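Local coordinates for TerD domain-containing protein (PDB 2QZ7) that is of unknown function but belongs to the TerD family, named for telluride resistance, and carries three bound sodium ions in a compact beta-rich fold, at residues V28-D33 with L44-T49; D38-H43 with Q115-K120; G73-S78 with E91-E96; R106-V111 with A152-E157; T128-A133 with D142-V147. All blocks are in the same frame, centred on the assembly; numbering follows the deposited sequence.

In the fold
Running from the N terminus, the chain leaves strand 26-31, makes a loop and enters strand 44-52 in the other five-stranded sheet; contact 1 closes this first loop across the interface of the two sheets. Contact 2 crosses it, joining the same loop at residues 38-43 to the one at 115-120, and the long excursion it closes holds contact 3, the pairing of an edge strand with 91-95. Contact 4 crosses contact 2 in turn and pairs strands 104-113 and 152-160 in the second sheet. Nested inside the loop of contact 4, contact 5 fixes the end of strand 137-142 beside strand 129-134 of the first sheet. Contacts 1, 3 and 4 follow one another in series.

Contact 1 of 5, residues V28-D33 with L44-T49; sequences VRLKWD and LDIIAT. With NA (sodium ion), chain D; NA (sodium ion), chain C.
Strands 28-31 and 44-49 face each other across the core of a beta sandwich, nearly antiparallel, their axes 8.3 Å apart, beside two sodium sites. Leu-44 lies over one face of the Trp-32 indole: its CB stands 3.6 Å from the centroid of the six-membered ring, almost on the normal, in a CH-pi contact. Its two methyls spread toward the pyrrole side, and Trp-32 NE1 is hydrogen-bonded to His-42 O. Farther along, Ile-46 and Leu-30 run alongside in opposite directions, CG1 of Ile-46 meeting CD2 of Leu-30 at 3.7 Å, while Ile-46 CD1 reaches Val-28 CG1 at 4.1 Å. Leu-44 O and Asp-45 OD1 both bind one sodium, each at 2.4 Å, in a site completed by Ser-81, Glu-91 and water; Trp-32 O binds another with Gly-84, Gly-86 and a water hydrogen-bonded to Trp-32 N. Strand 26-31 runs between 91-95 and 129-134, and strand 44-52 between 62-64 and 104-113, so the contact joins inner strands of both sheets.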
# COMPACT_ATOMS: atom_id res chain seq x y z
N VAL A 28 4.11 -7.08 1.26
CA VAL A 28 3.89 -6.33 0.07
C VAL A 28 5.27 -5.85 -0.37
O VAL A 28 6.02 -5.26 0.40
CB VAL A 28 2.97 -5.12 0.34
CG1 VAL A 28 2.75 -4.28 -0.93
CG2 VAL A 28 1.62 -5.61 0.90
N ARG A 29 5.63 -6.15 -1.61
CA ARG A 29 6.94 -5.70 -2.16
C ARG A 29 6.67 -4.86 -3.37
O ARG A 29 5.77 -5.18 -4.18
CB ARG A 29 7.81 -6.91 -2.55
CG ARG A 29 8.36 -7.71 -1.37
CD ARG A 29 8.95 -9.06 -1.85
NE ARG A 29 7.84 -9.96 -2.18
CZ ARG A 29 7.95 -11.14 -2.79
NH1 ARG A 29 9.12 -11.59 -3.15
NH2 ARG A 29 6.86 -11.87 -3.02
N LEU A 30 7.49 -3.81 -3.54
CA LEU A 30 7.29 -2.83 -4.59
C LEU A 30 8.60 -2.57 -5.37
O LEU A 30 9.66 -2.46 -4.75
CB LEU A 30 6.81 -1.52 -3.93
CG LEU A 30 6.78 -0.24 -4.78
CD1 LEU A 30 5.74 -0.40 -5.89
CD2 LEU A 30 6.39 0.92 -3.85
N LYS A 31 8.52 -2.52 -6.71
CA LYS A 31 9.67 -2.16 -7.56
C LYS A 31 9.26 -1.02 -8.48
O LYS A 31 8.07 -0.85 -8.74
CB LYS A 31 10.11 -3.38 -8.41
CG LYS A 31 9.03 -3.92 -9.37
CD LYS A 31 9.58 -5.06 -10.25
CE LYS A 31 8.53 -5.52 -11.27
NZ LYS A 31 9.11 -6.46 -12.32
N TRP A 32 10.25 -0.27 -8.95
CA TRP A 32 10.10 0.77 -9.97
C TRP A 32 11.47 1.26 -10.45
O TRP A 32 12.47 1.16 -9.74
CB TRP A 32 9.25 1.95 -9.47
CG TRP A 32 9.90 2.91 -8.47
CD1 TRP A 32 10.54 4.11 -8.76
CD2 TRP A 32 9.90 2.78 -7.05
NE1 TRP A 32 10.93 4.72 -7.58
CE2 TRP A 32 10.56 3.93 -6.52
CE3 TRP A 32 9.38 1.81 -6.15
CZ2 TRP A 32 10.74 4.13 -5.14
CZ3 TRP A 32 9.54 2.01 -4.79
CH2 TRP A 32 10.23 3.17 -4.29
N ASP A 33 11.53 1.75 -11.68
CA ASP A 33 12.79 2.28 -12.19
C ASP A 33 13.02 3.72 -11.78
O ASP A 33 12.08 4.51 -11.74
CB ASP A 33 12.89 2.15 -13.71
CG ASP A 33 12.99 0.71 -14.16
OD1 ASP A 33 13.35 -0.18 -13.33
OD2 ASP A 33 12.70 0.47 -15.35
N LEU A 44 8.31 6.69 -4.65
CA LEU A 44 7.09 5.90 -4.40
C LEU A 44 7.17 5.32 -3.02
O LEU A 44 8.26 4.99 -2.54
CB LEU A 44 6.90 4.73 -5.38
CG LEU A 44 6.31 5.06 -6.77
CD1 LEU A 44 7.25 5.98 -7.63
CD2 LEU A 44 5.97 3.79 -7.50
N ASP A 45 6.01 5.25 -2.37
CA ASP A 45 5.88 4.69 -1.02
C ASP A 45 4.78 3.68 -0.98
O ASP A 45 3.64 3.94 -1.43
CB ASP A 45 5.49 5.77 0.00
CG ASP A 45 6.66 6.70 0.34
OD1 ASP A 45 7.84 6.29 0.27
OD2 ASP A 45 6.40 7.88 0.70
N ILE A 46 5.09 2.54 -0.36
CA ILE A 46 4.01 1.67 0.13
C ILE A 46 3.44 2.35 1.37
O ILE A 46 4.18 2.78 2.28
CB ILE A 46 4.52 0.27 0.56
CG1 ILE A 46 5.23 -0.48 -0.62
CG2 ILE A 46 3.31 -0.60 1.08
CD1 ILE A 46 5.96 -1.82 -0.15
N ILE A 47 2.11 2.42 1.43
CA ILE A 47 1.43 3.04 2.57
C ILE A 47 0.32 2.11 3.00
O ILE A 47 -0.40 1.62 2.15
CB ILE A 47 0.79 4.42 2.16
CG1 ILE A 47 1.88 5.40 1.64
CG2 ILE A 47 0.04 5.01 3.35
CD1 ILE A 47 1.28 6.76 1.11
N ALA A 48 0.15 1.89 4.30
CA ALA A 48 -1.02 1.15 4.81
C ALA A 48 -1.72 1.92 5.93
O ALA A 48 -1.10 2.75 6.60
CB ALA A 48 -0.61 -0.25 5.33
N THR A 49 -3.01 1.64 6.09
CA THR A 49 -3.84 2.18 7.19
C THR A 49 -4.63 1.09 7.78
O THR A 49 -4.98 0.14 7.10
CB THR A 49 -4.79 3.26 6.69
OG1 THR A 49 -5.24 2.89 5.39
CG2 THR A 49 -4.02 4.64 6.56
NA NA D . 9.63 4.91 -0.60
NA NA C . 14.40 0.06 -9.18
O HOH W 1 12.96 -1.70 -8.96
O HOH W 2 10.84 5.91 0.92

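Contact 2 of 5, residues D38-H43 with Q115-K120; sequences DRPPHH and QDNGHK. With EDO (1,2-ethanediol), chain F.
Two loops beyond one end of the beta sandwich meet here, and the type I beta turn from Gln-115 to Gly-118 shapes the second of them. Gly-118 N closes the turn on Gln-115 O. The Gln-115 side chain, bent at chi2, then spans the loop: OE1 accepts from Lys-120 N at 2.8 Å and NE2 donates to Lys-120 O at 2.8 Å. Both bonds are nearly straight and lie on carbonyl lone pairs, so the two fix the rotation of the amide, whose NE2 is also hydrogen-bonded to Ile-113 O. Asn-117, on the turn, crosses Pro-40 obliquely, its amide carbon CG 3.5 Å from the Pro-40 CB. Lys-120, CG anti to the backbone N and bent at chi3, crosses His-42 at about a right angle, CE in the imidazole plane at its edge. Arg-39 comes at Lys-120 tip to tip, NH2 standing 3.4 Å from CE; at these same tips the like charges Arg-39 NH2 and Lys-120 NZ are 4.2 Å apart, which may lower the lysine's tendency to hold its proton. One face of the Arg-39 guanidinium lies over His-42 NE2. The arrangement is that of a beta turn whose loop is closed by a side-chain amide pairing with both the N-H and the C=O of one backbone residue.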
# COMPACT_ATOMS: atom_id res chain seq x y z
N ASP A 38 18.01 13.37 -16.68
CA ASP A 38 17.21 14.51 -17.14
C ASP A 38 16.17 15.00 -16.10
O ASP A 38 15.74 16.16 -16.18
CB ASP A 38 16.52 14.13 -18.46
CG ASP A 38 16.75 15.14 -19.58
OD1 ASP A 38 16.74 16.36 -19.32
OD2 ASP A 38 16.94 14.72 -20.75
N ARG A 39 15.78 14.16 -15.12
CA ARG A 39 14.64 14.44 -14.24
C ARG A 39 14.83 14.19 -12.70
O ARG A 39 15.54 13.24 -12.29
CB ARG A 39 13.42 13.60 -14.69
CG ARG A 39 12.83 13.84 -16.11
CD ARG A 39 11.67 12.83 -16.37
NE ARG A 39 10.59 12.93 -15.36
CZ ARG A 39 9.56 12.08 -15.21
NH1 ARG A 39 9.42 11.00 -15.98
NH2 ARG A 39 8.66 12.33 -14.27
N PRO A 40 14.13 15.00 -11.85
CA PRO A 40 13.98 14.74 -10.39
C PRO A 40 13.58 13.28 -10.06
O PRO A 40 12.94 12.64 -10.88
CB PRO A 40 12.87 15.71 -9.97
CG PRO A 40 13.03 16.88 -10.93
CD PRO A 40 13.45 16.26 -12.25
N PRO A 41 13.97 12.78 -8.86
CA PRO A 41 13.74 11.38 -8.46
C PRO A 41 12.29 10.92 -8.54
O PRO A 41 11.35 11.72 -8.42
CB PRO A 41 14.22 11.34 -7.00
CG PRO A 41 14.20 12.79 -6.56
CD PRO A 41 14.63 13.52 -7.79
N HIS A 42 12.14 9.61 -8.75
CA HIS A 42 10.86 8.96 -8.63
C HIS A 42 10.74 8.38 -7.20
O HIS A 42 11.41 7.41 -6.85
CB HIS A 42 10.72 7.87 -9.72
CG HIS A 42 10.52 8.41 -11.10
ND1 HIS A 42 10.98 7.75 -12.23
CD2 HIS A 42 9.93 9.54 -11.55
CE1 HIS A 42 10.67 8.45 -13.30
NE2 HIS A 42 10.04 9.54 -12.92
N HIS A 43 9.89 9.00 -6.38
CA HIS A 43 9.72 8.61 -4.99
C HIS A 43 8.32 8.01 -4.84
O HIS A 43 7.30 8.71 -4.95
CB HIS A 43 9.91 9.79 -4.04
CG HIS A 43 9.81 9.42 -2.59
ND1 HIS A 43 10.09 10.30 -1.57
CD2 HIS A 43 9.40 8.27 -1.98
CE1 HIS A 43 9.90 9.70 -0.40
NE2 HIS A 43 9.46 8.47 -0.63
N GLN A 115 4.43 13.94 -5.40
CA GLN A 115 3.93 14.86 -6.39
C GLN A 115 4.67 16.20 -6.37
O GLN A 115 4.31 17.11 -7.12
CB GLN A 115 2.43 15.09 -6.17
CG GLN A 115 1.55 13.87 -6.39
CD GLN A 115 1.66 13.29 -7.79
OE1 GLN A 115 1.40 13.97 -8.77
NE2 GLN A 115 2.01 12.00 -7.89
N ASP A 116 5.71 16.30 -5.56
CA ASP A 116 6.38 17.58 -5.31
C ASP A 116 7.27 18.08 -6.44
O ASP A 116 7.68 19.24 -6.45
CB ASP A 116 7.12 17.58 -3.96
CG ASP A 116 8.00 16.35 -3.76
OD1 ASP A 116 7.72 15.26 -4.31
OD2 ASP A 116 8.99 16.50 -3.03
N ASN A 117 7.53 17.22 -7.42
CA ASN A 117 8.22 17.62 -8.63
C ASN A 117 7.28 17.70 -9.83
O ASN A 117 7.71 17.56 -10.96
CB ASN A 117 9.40 16.68 -8.89
CG ASN A 117 10.39 16.65 -7.73
OD1 ASN A 117 10.89 17.70 -7.30
ND2 ASN A 117 10.70 15.45 -7.24
N GLY A 118 5.99 17.91 -9.56
CA GLY A 118 4.97 17.97 -10.61
C GLY A 118 4.05 16.75 -10.65
O GLY A 118 4.38 15.69 -10.09
N HIS A 119 2.91 16.91 -11.34
CA HIS A 119 1.90 15.85 -11.50
C HIS A 119 2.47 14.56 -12.11
O HIS A 119 2.85 14.54 -13.28
CB HIS A 119 0.69 16.36 -12.30
CG HIS A 119 -0.34 15.31 -12.61
ND1 HIS A 119 -1.16 14.75 -11.65
CD2 HIS A 119 -0.68 14.71 -13.78
CE1 HIS A 119 -1.96 13.86 -12.21
NE2 HIS A 119 -1.69 13.82 -13.50
N LYS A 120 2.51 13.49 -11.31
CA LYS A 120 3.16 12.26 -11.76
C LYS A 120 2.32 11.00 -11.49
O LYS A 120 1.87 10.76 -10.36
CB LYS A 120 4.55 12.17 -11.13
CG LYS A 120 5.45 11.06 -11.65
CD LYS A 120 6.69 10.89 -10.75
CE LYS A 120 7.74 11.98 -11.04
NZ LYS A 120 8.95 11.85 -10.15
C1 EDO F . 5.11 15.23 -1.10
O1 EDO F . 6.45 14.82 -0.84
C2 EDO F . 4.81 14.61 -2.43
O2 EDO F . 3.50 14.93 -2.84

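Contact 3 of 5, residues G73-S78 with E91-E96; sequences GTINMS and EEMTFE. With NA (sodium ion), chain D.
Ile-75 lays CG2 over one face of the Phe-95 ring, offset toward its rim, and sets CD1 3.8 Å from Phe-95 CD1, the two side chains running alongside each other. They form a non-hydrogen-bonded pair of an antiparallel ladder, in which the short edge strand 75-77 closes one side of the sheet against strand 91-95. Next to them, Asn-76 and Thr-94 make the hydrogen-bonded pair, with Thr-94 N giving to Asn-76 O at 2.8 Å and Asn-76 N giving to Thr-94 O; on the other side of the Ile-75/Phe-95 pair, Glu-96 N donates to Thr-74 O almost along the C=O axis. On the face with Ile-75 the fit is tight, for its CG2 comes within 3.4 Å of Met-93 CG. Selenomethionine Met-93, which also packs on Ile-46, Ala-48 and Val-64, turns its CE to the SE of Met-77 at 3.7 Å. CE of Met-77 in turn rests against the carboxylate of Glu-91, whose OE1 binds a sodium and whose OE2 accepts from Ile-46 N. Near Ser-78, Glu-92 folds back, CG in the crowded position between backbone N and carbonyl carbon. OE1 of this carboxylate takes the hydroxyl of Thr-94 on its syn lone pair, while OE2 receives Ser-78 N on its anti lone pair at 2.7 Å, an almost straight bond of 176°.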
# COMPACT_ATOMS: atom_id res chain seq x y z
N GLY A 73 3.83 -2.31 16.68
CA GLY A 73 4.95 -3.16 16.24
C GLY A 73 4.59 -4.34 15.34
O GLY A 73 5.39 -5.23 15.12
N THR A 74 3.38 -4.35 14.81
CA THR A 74 2.90 -5.53 14.07
C THR A 74 3.20 -5.47 12.60
O THR A 74 2.98 -6.46 11.89
CB THR A 74 1.40 -5.69 14.22
OG1 THR A 74 0.78 -4.52 13.67
CG2 THR A 74 1.04 -5.85 15.68
N ILE A 75 3.64 -4.29 12.13
CA ILE A 75 4.01 -4.04 10.74
C ILE A 75 5.45 -3.48 10.64
O ILE A 75 5.84 -2.60 11.43
CB ILE A 75 2.98 -3.10 10.07
CG1 ILE A 75 1.58 -3.69 10.25
CG2 ILE A 75 3.31 -2.91 8.57
CD1 ILE A 75 0.40 -2.73 10.05
N ASN A 76 6.26 -4.02 9.74
CA ASN A 76 7.67 -3.66 9.64
C ASN A 76 7.96 -3.40 8.18
O ASN A 76 7.26 -3.92 7.31
CB ASN A 76 8.60 -4.81 10.19
CG ASN A 76 10.16 -4.48 10.11
OD1 ASN A 76 10.95 -5.27 9.54
ND2 ASN A 76 10.60 -3.33 10.70
N MSE A 77 8.98 -2.59 7.93
CA MSE A 77 9.55 -2.40 6.60
C MSE A 77 11.04 -2.70 6.71
O MSE A 77 11.78 -1.92 7.30
CB MSE A 77 9.34 -0.97 6.12
CG MSE A 77 7.82 -0.60 6.01
SE MSE A 77 7.62 1.11 5.17
CE MSE A 77 7.79 0.50 3.29
N SER A 78 11.50 -3.80 6.11
CA SER A 78 12.95 -4.05 6.10
C SER A 78 13.70 -3.24 5.04
O SER A 78 14.93 -3.15 5.07
CB SER A 78 13.23 -5.54 5.91
OG SER A 78 12.88 -5.91 4.58
N GLU A 91 11.37 -1.89 -1.97
CA GLU A 91 10.65 -1.46 -0.81
C GLU A 91 9.73 -2.58 -0.39
O GLU A 91 9.18 -3.26 -1.23
CB GLU A 91 9.86 -0.17 -1.11
CG GLU A 91 9.02 0.39 0.08
CD GLU A 91 8.88 1.90 0.04
OE1 GLU A 91 9.84 2.58 -0.42
OE2 GLU A 91 7.84 2.41 0.49
N GLU A 92 9.55 -2.80 0.90
CA GLU A 92 8.67 -3.88 1.31
C GLU A 92 8.01 -3.56 2.65
O GLU A 92 8.59 -2.84 3.48
CB GLU A 92 9.45 -5.21 1.42
CG GLU A 92 10.27 -5.34 2.70
CD GLU A 92 9.45 -5.93 3.89
OE1 GLU A 92 8.53 -6.73 3.67
OE2 GLU A 92 9.73 -5.60 5.05
N MSE A 93 6.82 -4.11 2.85
CA MSE A 93 6.12 -3.96 4.10
C MSE A 93 5.56 -5.33 4.48
O MSE A 93 4.82 -5.95 3.69
CB MSE A 93 4.96 -2.95 3.94
CG MSE A 93 4.26 -2.62 5.29
SE MSE A 93 2.87 -1.31 5.15
CE MSE A 93 4.01 0.21 4.83
N THR A 94 5.91 -5.80 5.67
CA THR A 94 5.36 -7.07 6.20
C THR A 94 4.31 -6.87 7.31
O THR A 94 4.56 -6.14 8.26
CB THR A 94 6.53 -7.94 6.69
OG1 THR A 94 7.42 -8.19 5.60
CG2 THR A 94 6.06 -9.29 7.31
N PHE A 95 3.18 -7.57 7.24
CA PHE A 95 2.13 -7.48 8.24
C PHE A 95 1.98 -8.78 8.98
O PHE A 95 1.82 -9.83 8.35
CB PHE A 95 0.73 -7.18 7.63
CG PHE A 95 0.70 -6.01 6.69
CD1 PHE A 95 -0.06 -4.88 7.01
CD2 PHE A 95 1.41 -6.02 5.49
CE1 PHE A 95 -0.11 -3.80 6.16
CE2 PHE A 95 1.36 -4.92 4.61
CZ PHE A 95 0.58 -3.83 4.97
N GLU A 96 1.99 -8.70 10.31
CA GLU A 96 1.70 -9.85 11.12
C GLU A 96 0.28 -9.60 11.54
O GLU A 96 0.03 -9.14 12.65
CB GLU A 96 2.65 -9.94 12.33
CG GLU A 96 4.15 -10.06 12.00
CD GLU A 96 4.54 -11.30 11.17
OE1 GLU A 96 3.93 -12.40 11.34
OE2 GLU A 96 5.48 -11.19 10.35
NA NA D . 9.63 4.91 -0.60
O HOH W 2 10.84 5.91 0.92

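Contact 4 of 5, residues R106-V111 with A152-E157; sequences RVIVGV and AATVAE
Arg-106 reaches Glu-157 with two nitrogens side-on, both to the same oxygen: NE lies 2.8 Å from Glu-157 OE2 and NH2 3.2 Å from it, a salt bridge in the guanidinium plane. NE comes to OE2 from above the carboxylate plane and NH2 meets the anti lone pair of OE2; the two flat groups are 84° apart. The arginine, extended from CG to NE, also offers NH1 to Pro-56 O and Gly-187 O, and its guanidinium makes a cation-pi contact with Tyr-51, so the charge has several partners. Inward, the antiparallel ladder contains a classic beta bulge: Val-155 and Ala-156 both face Val-109, whose O accepts two N-H groups, from Val-155 at 2.9 Å and from Ala-156 at 3.3 Å. Val-109 N completes this part by giving to Ala-156 O. Past the bulge, Gly-110 and Thr-154 come together with CA atoms only 3.7 Å apart, where a side-chain carbon at Gly-110 would collide with Ala-153 O and Thr-154 CA, and Val-111 and Ala-153 exchange a pair of bonds. On the face of Ile-108, its CD1 lies 3.6 Å from Thr-154 CG2, while Thr-154 OG1 is hydrogen-bonded to Ala-171 O. On the other face Val-109 CG1 rests on Ala-156 CB at 3.8 Å. Strand 104-113 has 44-52 on its far side, strand 152-160 has 166-175, and helix 179-185 packs Phe-182 over Ala-152 and Thr-154.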
# COMPACT_ATOMS: atom_id res chain seq x y z
N ARG A 106 -9.84 -4.08 9.80
CA ARG A 106 -9.59 -3.84 8.39
C ARG A 106 -8.25 -3.14 8.21
O ARG A 106 -7.90 -2.22 8.98
CB ARG A 106 -10.74 -2.99 7.81
CG ARG A 106 -10.59 -2.60 6.35
CD ARG A 106 -11.98 -2.05 5.85
NE ARG A 106 -11.91 -1.74 4.42
CZ ARG A 106 -11.74 -0.54 3.89
NH1 ARG A 106 -11.63 0.55 4.65
NH2 ARG A 106 -11.69 -0.42 2.58
N VAL A 107 -7.51 -3.59 7.19
CA VAL A 107 -6.27 -2.99 6.78
C VAL A 107 -6.31 -2.76 5.27
O VAL A 107 -6.73 -3.64 4.51
CB VAL A 107 -5.03 -3.87 7.16
CG1 VAL A 107 -3.71 -3.17 6.70
CG2 VAL A 107 -5.03 -4.14 8.65
N ILE A 108 -5.89 -1.58 4.82
CA ILE A 108 -5.73 -1.39 3.41
C ILE A 108 -4.35 -0.92 3.05
O ILE A 108 -3.78 -0.08 3.74
CB ILE A 108 -6.92 -0.63 2.74
CG1 ILE A 108 -6.66 -0.07 1.37
CG2 ILE A 108 -7.59 0.40 3.60
CD1 ILE A 108 -8.10 -0.16 0.62
N VAL A 109 -3.80 -1.49 1.99
CA VAL A 109 -2.42 -1.11 1.60
C VAL A 109 -2.46 -0.64 0.16
O VAL A 109 -3.23 -1.15 -0.64
CB VAL A 109 -1.42 -2.28 1.85
CG1 VAL A 109 -1.78 -3.46 1.04
CG2 VAL A 109 0.04 -1.85 1.54
N GLY A 110 -1.64 0.36 -0.13
CA GLY A 110 -1.56 0.95 -1.46
C GLY A 110 -0.16 1.52 -1.71
O GLY A 110 0.78 1.31 -0.91
N VAL A 111 -0.04 2.20 -2.83
CA VAL A 111 1.21 2.76 -3.27
C VAL A 111 0.92 4.18 -3.72
O VAL A 111 -0.02 4.44 -4.49
CB VAL A 111 1.87 1.91 -4.38
CG1 VAL A 111 3.11 2.63 -5.00
CG2 VAL A 111 2.30 0.51 -3.85
N ALA A 152 -1.78 7.77 -7.04
CA ALA A 152 -1.72 6.85 -5.93
C ALA A 152 -2.78 5.77 -6.18
O ALA A 152 -3.72 5.99 -6.96
CB ALA A 152 -1.96 7.58 -4.59
N ALA A 153 -2.61 4.60 -5.56
CA ALA A 153 -3.56 3.48 -5.72
C ALA A 153 -3.60 2.54 -4.54
O ALA A 153 -2.56 2.13 -4.03
CB ALA A 153 -3.24 2.68 -6.99
N THR A 154 -4.79 2.11 -4.14
CA THR A 154 -4.87 0.97 -3.19
C THR A 154 -4.57 -0.27 -4.02
O THR A 154 -4.80 -0.25 -5.24
CB THR A 154 -6.26 0.86 -2.53
OG1 THR A 154 -7.27 0.85 -3.55
CG2 THR A 154 -6.48 2.06 -1.65
N VAL A 155 -4.02 -1.33 -3.39
CA VAL A 155 -3.83 -2.59 -4.10
C VAL A 155 -4.52 -3.78 -3.39
O VAL A 155 -4.93 -4.73 -4.08
CB VAL A 155 -2.31 -2.94 -4.40
CG1 VAL A 155 -1.53 -1.73 -5.04
CG2 VAL A 155 -1.62 -3.42 -3.19
N ALA A 156 -4.66 -3.74 -2.05
CA ALA A 156 -5.15 -4.93 -1.31
C ALA A 156 -5.87 -4.54 -0.04
O ALA A 156 -5.48 -3.58 0.65
CB ALA A 156 -3.96 -5.88 -0.97
N GLU A 157 -6.90 -5.32 0.29
CA GLU A 157 -7.65 -5.11 1.51
C GLU A 157 -7.57 -6.39 2.36
O GLU A 157 -7.80 -7.48 1.84
CB GLU A 157 -9.13 -4.82 1.17
CG GLU A 157 -9.99 -4.61 2.37
CD GLU A 157 -11.46 -4.63 2.09
OE1 GLU A 157 -11.99 -5.70 1.71
OE2 GLU A 157 -12.10 -3.57 2.29

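Contact 5 of 5, residues T128-A133 with D142-V147; sequences TGVVVA and DGFERV. With NA (sodium ion), chain E.
Phe-144, in the loop after strand 137-142, sits at a positive phi of 66° and lays its ring against the start of strand 129-134, from Thr-128 to Val-130. CB lies near Thr-128 OG1, and CG is anti to the carbonyl carbon, chi1 -56°. Along one side of the ring, CD2 meets Thr-128 OG1 at 3.6 Å, CE2 follows the Gly-129 backbone at 4.0 Å from its C, and CZ ends 3.8 Å from Val-130 CG1, the valine crossing the Phe-144 side chain at about a right angle. The backbone before it is set by an Asx turn, Asp-142 OD1 accepting Phe-144 N at 2.8 Å; Asp-142 OD2 is bridged by Arg-146 NH2, which also pairs with Glu-170. Asp-142 and Val-130 form an antiparallel hydrogen-bonded pair, Val-130 N giving to Asp-142 O at 3.0 Å and Asp-142 N to Val-130 O. Thr-128 OG1 gives a weak bond to Gly-143 O and binds a sodium at 2.7 Å, with Phe-122 and Val-125 completing the protein ligands. The Phe-144 ring is stacked on that of Phe-122 and packs on Val-155 of strand 152-160, so this corner of the first sheet is tied to the second sheet.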
# COMPACT_ATOMS: atom_id res chain seq x y z
N THR A 128 6.91 -0.23 -12.84
CA THR A 128 6.26 -0.17 -11.55
C THR A 128 5.58 -1.50 -11.36
O THR A 128 4.83 -1.94 -12.24
CB THR A 128 5.20 0.93 -11.48
OG1 THR A 128 4.22 0.70 -12.50
CG2 THR A 128 5.83 2.32 -11.63
N GLY A 129 5.84 -2.14 -10.21
CA GLY A 129 5.24 -3.45 -9.91
C GLY A 129 5.08 -3.70 -8.42
O GLY A 129 5.88 -3.25 -7.60
N VAL A 130 4.05 -4.45 -8.07
CA VAL A 130 3.80 -4.83 -6.70
C VAL A 130 3.47 -6.33 -6.63
O VAL A 130 2.89 -6.90 -7.56
CB VAL A 130 2.68 -3.91 -6.06
CG1 VAL A 130 1.27 -4.18 -6.69
CG2 VAL A 130 2.65 -4.01 -4.55
N VAL A 131 3.87 -6.97 -5.54
CA VAL A 131 3.47 -8.35 -5.27
C VAL A 131 3.01 -8.46 -3.83
O VAL A 131 3.72 -8.02 -2.91
CB VAL A 131 4.65 -9.37 -5.54
CG1 VAL A 131 4.25 -10.81 -5.15
CG2 VAL A 131 5.10 -9.32 -7.02
N VAL A 132 1.81 -9.02 -3.64
CA VAL A 132 1.24 -9.28 -2.34
C VAL A 132 1.26 -10.80 -2.11
O VAL A 132 0.78 -11.56 -2.95
CB VAL A 132 -0.21 -8.72 -2.28
CG1 VAL A 132 -0.86 -8.98 -0.92
CG2 VAL A 132 -0.18 -7.24 -2.61
N ALA A 133 1.82 -11.25 -1.00
CA ALA A 133 1.93 -12.71 -0.77
C ALA A 133 1.76 -13.08 0.67
O ALA A 133 2.02 -12.26 1.55
CB ALA A 133 3.27 -13.21 -1.25
N ASP A 142 0.76 -7.05 -9.73
CA ASP A 142 0.21 -5.98 -10.57
C ASP A 142 1.26 -4.98 -11.07
O ASP A 142 2.17 -4.62 -10.34
CB ASP A 142 -0.82 -5.19 -9.78
CG ASP A 142 -1.94 -4.67 -10.65
OD1 ASP A 142 -1.89 -3.49 -11.06
OD2 ASP A 142 -2.88 -5.45 -10.89
N GLY A 143 1.07 -4.48 -12.29
CA GLY A 143 1.92 -3.44 -12.84
C GLY A 143 1.28 -2.07 -12.94
O GLY A 143 1.80 -1.17 -13.62
N PHE A 144 0.12 -1.92 -12.29
CA PHE A 144 -0.62 -0.65 -12.21
C PHE A 144 -1.17 -0.15 -13.56
O PHE A 144 -1.46 1.05 -13.72
CB PHE A 144 0.20 0.46 -11.53
CG PHE A 144 0.69 0.10 -10.13
CD1 PHE A 144 -0.12 0.32 -9.01
CD2 PHE A 144 1.97 -0.43 -9.95
CE1 PHE A 144 0.33 0.02 -7.72
CE2 PHE A 144 2.44 -0.74 -8.67
CZ PHE A 144 1.62 -0.50 -7.55
N GLU A 145 -1.34 -1.08 -14.50
CA GLU A 145 -1.83 -0.75 -15.83
C GLU A 145 -3.24 -0.19 -15.76
O GLU A 145 -3.59 0.72 -16.51
CB GLU A 145 -1.76 -1.97 -16.75
CG GLU A 145 -0.33 -2.45 -17.03
CD GLU A 145 0.11 -3.63 -16.13
OE1 GLU A 145 -0.52 -3.87 -15.06
OE2 GLU A 145 1.10 -4.30 -16.52
N ARG A 146 -4.04 -0.74 -14.85
CA ARG A 146 -5.43 -0.33 -14.71
C ARG A 146 -5.60 1.06 -14.12
O ARG A 146 -6.67 1.66 -14.22
CB ARG A 146 -6.18 -1.35 -13.86
CG ARG A 146 -6.66 -2.55 -14.66
CD ARG A 146 -7.23 -3.62 -13.74
NE ARG A 146 -6.25 -4.12 -12.75
CZ ARG A 146 -6.60 -4.84 -11.69
NH1 ARG A 146 -7.88 -5.13 -11.49
NH2 ARG A 146 -5.69 -5.29 -10.86
N VAL A 147 -4.53 1.55 -13.50
CA VAL A 147 -4.54 2.83 -12.81
C VAL A 147 -3.39 3.71 -13.34
O VAL A 147 -2.77 4.46 -12.57
CB VAL A 147 -4.50 2.66 -11.22
CG1 VAL A 147 -5.80 2.04 -10.72
CG2 VAL A 147 -3.28 1.83 -10.74
NA NA E . 4.23 2.33 -14.62
O HOH W 3 2.20 1.54 -14.85